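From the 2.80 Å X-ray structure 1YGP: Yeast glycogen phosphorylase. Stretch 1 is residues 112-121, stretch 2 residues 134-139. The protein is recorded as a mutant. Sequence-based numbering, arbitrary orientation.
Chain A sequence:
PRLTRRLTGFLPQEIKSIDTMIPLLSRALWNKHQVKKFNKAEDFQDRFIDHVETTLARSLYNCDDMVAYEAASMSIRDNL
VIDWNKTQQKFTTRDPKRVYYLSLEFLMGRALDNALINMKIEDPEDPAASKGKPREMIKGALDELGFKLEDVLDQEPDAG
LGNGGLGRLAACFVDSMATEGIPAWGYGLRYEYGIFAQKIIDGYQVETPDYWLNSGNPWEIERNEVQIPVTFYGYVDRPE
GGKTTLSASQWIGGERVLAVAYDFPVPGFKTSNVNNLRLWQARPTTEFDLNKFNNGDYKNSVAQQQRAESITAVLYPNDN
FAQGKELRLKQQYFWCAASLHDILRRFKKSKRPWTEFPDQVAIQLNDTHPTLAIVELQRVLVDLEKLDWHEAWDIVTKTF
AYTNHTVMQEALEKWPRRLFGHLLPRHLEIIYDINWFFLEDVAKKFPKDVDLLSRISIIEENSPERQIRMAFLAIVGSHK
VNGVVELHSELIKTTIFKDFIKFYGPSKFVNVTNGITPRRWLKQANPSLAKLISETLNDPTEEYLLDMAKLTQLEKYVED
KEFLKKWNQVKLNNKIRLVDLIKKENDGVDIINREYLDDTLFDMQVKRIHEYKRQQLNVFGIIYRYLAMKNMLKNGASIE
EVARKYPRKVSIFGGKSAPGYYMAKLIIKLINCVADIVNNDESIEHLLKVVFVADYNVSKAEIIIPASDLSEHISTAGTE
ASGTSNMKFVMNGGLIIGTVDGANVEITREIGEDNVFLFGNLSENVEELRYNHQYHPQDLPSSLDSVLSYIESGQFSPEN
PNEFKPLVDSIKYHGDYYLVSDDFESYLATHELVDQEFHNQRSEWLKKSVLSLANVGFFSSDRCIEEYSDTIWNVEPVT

Stretch 1 112-121: LDNALINMKI
Stretch 2 (134-139) PREMIK

The centre of this contact is a small apolar cluster built around Leu116 and Ile138. Leu116 CD2 lies 3.8 Å from Ile138 CG2, and Met119 closes the cluster from the loop, Met119 CE being 4.4 Å from Ile138 CG1. Ile138 points toward stretch 1, with chi1 and chi2 both m (-62°, -51°). The CA-to-CB bond of Leu116 points sideways relative to stretch 2, with chi1 between wells at -107° and chi2 p at 51°. Met119 points toward stretch 2, chi1 and chi2 both t, chi3 -101°. The paired atoms are carbons, so the pairings rest on shape and the exclusion of water.

Leu116 and Ile138 come from two helices, Met119 from the loop after the first. Helix 112-117 has started earlier in the chain, and helix 135-139 continues beyond the stretch; their axes approach to 9.7 Å, with 115° between their N-to-C directions. The register brings the end of the first to the beginning of the second: Leu116 CA is 5.0 Å from Arg135 CA, and Ile117 CA is 5.6 Å from Pro134 CA. Asn118 (phi/psi -88/64) is the first residue to leave helical values, and Met119 (-134/112) and Lys120 (-88/145) run extended. Asn118 N still bonds back to Asn114 O at 2.9 Å. In stretch 2, Pro134 has psi 119° before the helical residues, and Pro134 O accepts from Ile138 N at 3.3 Å.

Outward along the loop, Pro134 offers its ring, puckered C-gamma exo, although its CA-to-CB bond points away. Pro134 CD touches Ile121 CG1 at 3.5 Å (Ile121 chi1 -66°, chi2 -56°, both m) and sits 4.4 Å from Met119 SD and 3.4 Å from Met119 O. The backbones come close without joining: Leu116 O is 3.3 Å from Pro134 N, which has no hydrogen to give, and 3.4 Å from Arg135 N, where the angle is too poor for a hydrogen bond.

Arg135 teaches the rule: one side chain serves both the apolar centre and the polar edge. Its CA-to-CB bond points sideways; chi1 is -107° (between wells), chi2 t, chi3 p at 70° and chi4 131°. The aliphatic part lies against stretch 1, with Arg135 CG 3.7 Å from Leu116 CB and Arg135 CD 4.0 Å from Ile117 CG1. The guanidinium then reaches Asp113 (chi1 t, chi2 22°). Asp113 OD2 lies at the guanidinium edge near its plane, 2.7 Å from Arg135 NH1. This is a salt bridge whose hydrogen bond is weak, at 122°: opposite charges meet closely, but the hydrogen is poorly aimed.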

# COMPACT_ATOMS: atom_id res chain seq x y z
N LEU A 112 -1.54 19.53 2.37
CA LEU A 112 -0.41 20.38 2.79
C LEU A 112 -0.64 21.88 2.94
O LEU A 112 -0.41 22.40 4.03
CB LEU A 112 0.82 20.25 1.84
CG LEU A 112 2.28 20.15 2.37
CD1 LEU A 112 3.25 20.41 1.24
CD2 LEU A 112 2.59 21.22 3.38
N ASP A 113 -1.10 22.63 1.95
CA ASP A 113 -1.10 24.08 2.14
C ASP A 113 -2.10 24.55 3.19
O ASP A 113 -1.86 25.49 3.95
CB ASP A 113 -1.39 24.74 0.84
CG ASP A 113 -0.96 26.18 0.77
OD1 ASP A 113 -0.09 26.61 1.53
OD2 ASP A 113 -1.49 26.87 -0.10
N ASN A 114 -3.22 23.82 3.23
CA ASN A 114 -4.22 24.04 4.22
C ASN A 114 -3.58 23.86 5.59
O ASN A 114 -3.86 24.69 6.46
CB ASN A 114 -5.34 23.06 4.00
CG ASN A 114 -6.53 23.38 4.87
OD1 ASN A 114 -6.80 22.67 5.83
ND2 ASN A 114 -7.29 24.47 4.67
N ALA A 115 -2.70 22.88 5.80
CA ALA A 115 -2.02 22.72 7.08
C ALA A 115 -1.08 23.87 7.35
O ALA A 115 -0.96 24.33 8.48
CB ALA A 115 -1.17 21.48 7.16
N LEU A 116 -0.44 24.41 6.32
CA LEU A 116 0.46 25.54 6.50
C LEU A 116 -0.26 26.81 6.96
O LEU A 116 0.28 27.60 7.75
CB LEU A 116 1.19 25.73 5.19
CG LEU A 116 2.66 25.32 5.11
CD1 LEU A 116 2.83 23.91 5.63
CD2 LEU A 116 3.13 25.43 3.67
N ILE A 117 -1.47 27.03 6.44
CA ILE A 117 -2.31 28.17 6.79
C ILE A 117 -2.93 27.91 8.15
O ILE A 117 -2.85 28.79 8.99
CB ILE A 117 -3.42 28.38 5.72
CG1 ILE A 117 -2.76 29.05 4.53
CG2 ILE A 117 -4.58 29.23 6.22
CD1 ILE A 117 -3.59 28.81 3.28
N ASN A 118 -3.51 26.75 8.46
CA ASN A 118 -4.12 26.56 9.75
C ASN A 118 -3.05 26.07 10.68
O ASN A 118 -3.11 24.93 11.19
CB ASN A 118 -5.21 25.54 9.67
CG ASN A 118 -6.30 25.96 8.75
OD1 ASN A 118 -7.01 26.94 8.99
ND2 ASN A 118 -6.43 25.23 7.66
N MET A 119 -2.03 26.90 10.94
CA MET A 119 -0.92 26.47 11.76
C MET A 119 -0.64 27.58 12.74
O MET A 119 -0.21 28.66 12.33
CB MET A 119 0.30 26.22 10.90
CG MET A 119 1.33 25.41 11.65
SD MET A 119 2.99 25.58 10.96
CE MET A 119 3.15 24.09 10.04
N LYS A 120 -0.91 27.35 14.02
CA LYS A 120 -0.61 28.32 15.08
C LYS A 120 0.81 28.12 15.58
O LYS A 120 1.29 26.99 15.60
CB LYS A 120 -1.55 28.14 16.28
N ILE A 121 1.47 29.22 15.93
CA ILE A 121 2.83 29.22 16.48
C ILE A 121 2.63 29.93 17.83
O ILE A 121 3.17 29.47 18.84
CB ILE A 121 3.80 30.03 15.54
CG1 ILE A 121 3.97 29.31 14.21
CG2 ILE A 121 5.17 30.19 16.18
CD1 ILE A 121 4.45 27.86 14.27
N PRO A 134 2.37 29.22 9.76
CA PRO A 134 2.48 30.30 8.79
C PRO A 134 3.26 29.84 7.58
O PRO A 134 4.43 29.45 7.67
CB PRO A 134 3.22 31.51 9.37
CG PRO A 134 2.62 31.44 10.73
CD PRO A 134 2.67 29.93 10.99
N ARG A 135 2.49 29.93 6.50
CA ARG A 135 2.99 29.70 5.18
C ARG A 135 4.28 30.46 4.92
O ARG A 135 5.18 29.88 4.34
CB ARG A 135 1.98 30.13 4.18
CG ARG A 135 1.32 28.98 3.51
CD ARG A 135 0.60 29.51 2.32
NE ARG A 135 1.54 29.94 1.31
CZ ARG A 135 1.42 29.55 0.04
NH1 ARG A 135 0.44 28.76 -0.36
NH2 ARG A 135 2.31 29.97 -0.86
N GLU A 136 4.46 31.72 5.35
CA GLU A 136 5.68 32.44 5.03
C GLU A 136 6.90 31.90 5.76
O GLU A 136 7.97 31.88 5.17
CB GLU A 136 5.55 33.91 5.37
N MET A 137 6.78 31.42 7.01
CA MET A 137 7.92 30.86 7.70
C MET A 137 8.40 29.59 6.99
O MET A 137 9.57 29.47 6.64
CB MET A 137 7.56 30.52 9.14
CG MET A 137 8.72 29.87 9.88
SD MET A 137 8.27 29.00 11.39
CE MET A 137 7.96 30.43 12.39
N ILE A 138 7.48 28.64 6.73
CA ILE A 138 7.74 27.38 6.03
C ILE A 138 8.27 27.71 4.65
O ILE A 138 9.29 27.17 4.23
CB ILE A 138 6.41 26.54 5.95
CG1 ILE A 138 5.93 26.20 7.36
CG2 ILE A 138 6.62 25.26 5.17
CD1 ILE A 138 6.94 25.55 8.34
N LYS A 139 7.62 28.64 3.96
CA LYS A 139 8.00 29.11 2.64
C LYS A 139 9.45 29.50 2.65
O LYS A 139 10.23 29.10 1.79
CB LYS A 139 7.14 30.32 2.28
CG LYS A 139 7.40 31.13 1.05
CD LYS A 139 6.91 30.39 -0.17
CE LYS A 139 6.95 31.34 -1.36
NZ LYS A 139 6.10 32.50 -1.15